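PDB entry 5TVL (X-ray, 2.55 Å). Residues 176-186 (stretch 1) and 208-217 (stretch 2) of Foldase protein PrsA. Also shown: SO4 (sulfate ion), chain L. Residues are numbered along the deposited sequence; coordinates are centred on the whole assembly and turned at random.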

# COMPACT_ATOMS: atom_id res chain seq x y z
N VAL A 176 -8.66 -1.64 -11.67
CA VAL A 176 -7.90 -1.50 -12.92
C VAL A 176 -6.47 -1.03 -12.60
O VAL A 176 -6.30 -0.21 -11.69
CB VAL A 176 -8.58 -0.48 -13.87
CG1 VAL A 176 -7.95 -0.51 -15.26
CG2 VAL A 176 -10.08 -0.73 -13.95
N PRO A 177 -5.44 -1.53 -13.32
CA PRO A 177 -4.07 -1.07 -13.02
C PRO A 177 -3.82 0.41 -13.35
O PRO A 177 -4.48 0.97 -14.23
CB PRO A 177 -3.18 -1.97 -13.91
CG PRO A 177 -4.05 -3.09 -14.37
CD PRO A 177 -5.45 -2.56 -14.39
N GLU A 178 -2.85 1.01 -12.66
CA GLU A 178 -2.56 2.44 -12.78
C GLU A 178 -2.23 2.87 -14.21
O GLU A 178 -2.79 3.85 -14.70
CB GLU A 178 -1.41 2.83 -11.83
CG GLU A 178 -0.98 4.29 -11.86
CD GLU A 178 -2.11 5.27 -11.55
OE1 GLU A 178 -3.05 4.90 -10.81
OE2 GLU A 178 -2.04 6.41 -12.03
N GLN A 179 -1.34 2.12 -14.85
CA GLN A 179 -0.95 2.39 -16.25
C GLN A 179 -2.06 2.15 -17.28
O GLN A 179 -2.03 2.73 -18.37
CB GLN A 179 0.31 1.61 -16.64
CG GLN A 179 0.22 0.09 -16.54
CD GLN A 179 0.81 -0.45 -15.24
OE1 GLN A 179 0.46 0.02 -14.16
NE2 GLN A 179 1.70 -1.44 -15.34
N VAL A 180 -3.04 1.30 -16.95
CA VAL A 180 -4.22 1.10 -17.80
C VAL A 180 -5.17 2.29 -17.68
O VAL A 180 -5.76 2.72 -18.67
CB VAL A 180 -4.96 -0.23 -17.47
CG1 VAL A 180 -6.20 -0.39 -18.35
CG2 VAL A 180 -4.02 -1.42 -17.65
N LYS A 181 -5.33 2.79 -16.45
CA LYS A 181 -6.17 3.97 -16.19
C LYS A 181 -5.61 5.23 -16.85
O LYS A 181 -6.34 5.94 -17.55
CB LYS A 181 -6.32 4.22 -14.68
CG LYS A 181 -7.14 3.16 -13.95
CD LYS A 181 -7.45 3.56 -12.52
CE LYS A 181 -6.18 3.71 -11.70
NZ LYS A 181 -6.45 3.72 -10.24
N LYS A 182 -4.33 5.50 -16.62
CA LYS A 182 -3.69 6.69 -17.18
C LYS A 182 -3.69 6.67 -18.71
O LYS A 182 -3.90 7.71 -19.34
CB LYS A 182 -2.26 6.85 -16.65
CG LYS A 182 -2.18 7.28 -15.19
CD LYS A 182 -2.49 8.76 -15.01
CE LYS A 182 -2.43 9.19 -13.56
NZ LYS A 182 -1.08 9.04 -12.95
N ALA A 183 -3.46 5.49 -19.29
CA ALA A 183 -3.54 5.31 -20.75
C ALA A 183 -4.94 5.60 -21.30
O ALA A 183 -5.07 6.20 -22.35
CB ALA A 183 -3.10 3.91 -21.15
N ALA A 184 -5.96 5.15 -20.57
CA ALA A 184 -7.36 5.36 -20.96
C ALA A 184 -7.78 6.84 -20.91
O ALA A 184 -8.48 7.32 -21.81
CB ALA A 184 -8.28 4.51 -20.10
N PHE A 185 -7.36 7.55 -19.86
CA PHE A 185 -7.70 8.98 -19.71
C PHE A 185 -7.01 9.87 -20.77
O PHE A 185 -7.50 10.96 -21.06
CB PHE A 185 -7.36 9.50 -18.30
CG PHE A 185 -7.94 8.69 -17.16
CD1 PHE A 185 -9.20 8.10 -17.25
CD2 PHE A 185 -7.22 8.54 -15.98
CE1 PHE A 185 -9.72 7.36 -16.19
CE2 PHE A 185 -7.74 7.81 -14.91
CZ PHE A 185 -8.99 7.22 -15.02
N ALA A 186 -5.89 9.41 -21.31
CA ALA A 186 -5.16 10.11 -22.38
C ALA A 186 -5.77 9.92 -23.77
O ALA A 186 -5.44 10.68 -24.68
CB ALA A 186 -3.70 9.69 -22.39
N TYR A 208 -0.63 -7.99 -20.45
CA TYR A 208 -0.61 -7.00 -21.53
C TYR A 208 -2.05 -6.59 -21.84
O TYR A 208 -2.92 -7.45 -22.00
CB TYR A 208 0.09 -7.58 -22.76
CG TYR A 208 1.48 -8.08 -22.46
CD1 TYR A 208 1.70 -9.37 -21.98
CD2 TYR A 208 2.59 -7.24 -22.61
CE1 TYR A 208 2.97 -9.82 -21.68
CE2 TYR A 208 3.87 -7.69 -22.31
CZ TYR A 208 4.05 -8.98 -21.84
OH TYR A 208 5.31 -9.43 -21.54
N TYR A 209 -2.29 -5.28 -21.91
CA TYR A 209 -3.63 -4.72 -22.05
C TYR A 209 -3.76 -3.88 -23.32
O TYR A 209 -2.79 -3.24 -23.74
CB TYR A 209 -3.98 -3.86 -20.84
CG TYR A 209 -3.97 -4.59 -19.52
CD1 TYR A 209 -2.79 -4.79 -18.82
CD2 TYR A 209 -5.16 -5.06 -18.95
CE1 TYR A 209 -2.77 -5.45 -17.60
CE2 TYR A 209 -5.15 -5.72 -17.73
CZ TYR A 209 -3.96 -5.91 -17.06
OH TYR A 209 -3.94 -6.56 -15.85
N ILE A 210 -4.95 -3.89 -23.91
CA ILE A 210 -5.32 -2.98 -24.99
C ILE A 210 -6.63 -2.34 -24.56
O ILE A 210 -7.58 -3.05 -24.21
CB ILE A 210 -5.49 -3.71 -26.35
CG1 ILE A 210 -4.21 -4.46 -26.73
CG2 ILE A 210 -5.85 -2.72 -27.45
CD1 ILE A 210 -4.38 -5.46 -27.85
N VAL A 211 -6.69 -1.00 -24.57
CA VAL A 211 -7.85 -0.25 -24.08
C VAL A 211 -8.53 0.48 -25.23
O VAL A 211 -7.87 1.01 -26.12
CB VAL A 211 -7.44 0.78 -23.00
CG1 VAL A 211 -8.66 1.48 -22.41
CG2 VAL A 211 -6.65 0.11 -21.88
N LYS A 212 -9.87 0.49 -25.19
CA LYS A 212 -10.71 1.22 -26.14
C LYS A 212 -11.65 2.10 -25.32
O LYS A 212 -12.53 1.59 -24.63
CB LYS A 212 -11.51 0.21 -26.99
CG LYS A 212 -12.59 0.80 -27.90
CD LYS A 212 -12.01 1.39 -29.18
CE LYS A 212 -13.09 2.01 -30.05
NZ LYS A 212 -13.98 1.00 -30.69
N LEU A 213 -11.47 3.42 -25.40
CA LEU A 213 -12.34 4.36 -24.68
C LEU A 213 -13.70 4.47 -25.38
O LEU A 213 -13.75 4.73 -26.58
CB LEU A 213 -11.69 5.75 -24.58
CG LEU A 213 -12.33 6.72 -23.58
CD1 LEU A 213 -12.05 6.30 -22.14
CD2 LEU A 213 -11.84 8.14 -23.82
N THR A 214 -14.77 4.26 -24.62
CA THR A 214 -16.15 4.29 -25.12
C THR A 214 -16.86 5.58 -24.70
O THR A 214 -17.45 6.26 -25.54
CB THR A 214 -16.95 3.06 -24.62
OG1 THR A 214 -16.29 1.86 -25.03
CG2 THR A 214 -18.38 3.06 -25.18
N LYS A 215 -16.80 5.90 -23.40
CA LYS A 215 -17.46 7.09 -22.85
C LYS A 215 -16.56 7.78 -21.82
O LYS A 215 -15.76 7.13 -21.15
CB LYS A 215 -18.80 6.69 -22.20
CG LYS A 215 -19.80 7.82 -22.02
CD LYS A 215 -20.37 8.32 -23.34
CE LYS A 215 -21.60 9.19 -23.15
NZ LYS A 215 -22.85 8.40 -22.95
N LYS A 216 -16.71 9.10 -21.70
CA LYS A 216 -15.94 9.91 -20.76
C LYS A 216 -16.84 10.97 -20.14
O LYS A 216 -17.45 11.76 -20.87
CB LYS A 216 -14.76 10.59 -21.48
CG LYS A 216 -13.78 11.31 -20.56
CD LYS A 216 -12.83 12.22 -21.33
CE LYS A 216 -11.87 11.43 -22.21
NZ LYS A 216 -10.76 12.27 -22.74
N THR A 217 -16.93 10.99 -18.82
CA THR A 217 -17.69 12.02 -18.10
C THR A 217 -16.91 13.34 -18.15
O THR A 217 -15.68 13.34 -17.99
CB THR A 217 -17.95 11.62 -16.63
OG1 THR A 217 -18.71 10.41 -16.59
CG2 THR A 217 -18.72 12.72 -15.88
S SO4 L . 2.73 10.09 -15.55
O1 SO4 L . 1.87 9.60 -14.45
O2 SO4 L . 3.45 8.96 -16.16
O3 SO4 L . 1.89 10.75 -16.57
O4 SO4 L . 3.70 11.07 -15.01

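The helix beginning at Glu178 packs across the strand that runs through residues 208-216, their axes 8.4 Å apart at closest approach and inclined at 47°. No hydrogen bond joins the two stretches; the contact, which buries 348 Å² summed over both sides, rests chiefly on the fit of apolar side chains. Along the strand, Tyr209, Val211 and Leu213 point toward the helix, while the intervening Ile210 and Lys212 point away. Val180, Ala184, Tyr209, Val211 and Leu213 are buried, which suits their largely apolar side chains.

Val180 is the central bump. Its two methyls divide between Tyr209 and Val211, two residues apart on the strand: Val180 CG2 sits over one face of the Tyr209 ring, 3.9 Å from the ring centroid and 3.7 Å from Tyr209 CG in a CH-pi contact, whereas Val180 CG1 meets Val211 CG2 at 3.6 Å. One branched side chain thus fills the hollow between a flat ring and a second valine. At the N-cap, Pro177 extends the apolar surface along the tyrosine, Pro177 CG lying 3.9 Å from Tyr209 CZ.

One turn beyond Val180, at the small Ala184, the backbones are closer, Ala184 CA lying 6.3 Å from Leu213 CA. Ala184 CB touches Val211 CG1 at 3.8 Å, so Val211 bridges Val180 and Ala184, and Leu213 CD1 packs 3.7 Å from Ala184 O. At the exposed margin, the long Lys216 side chain brings Lys216 NZ to 3.9 Å from Phe185 O.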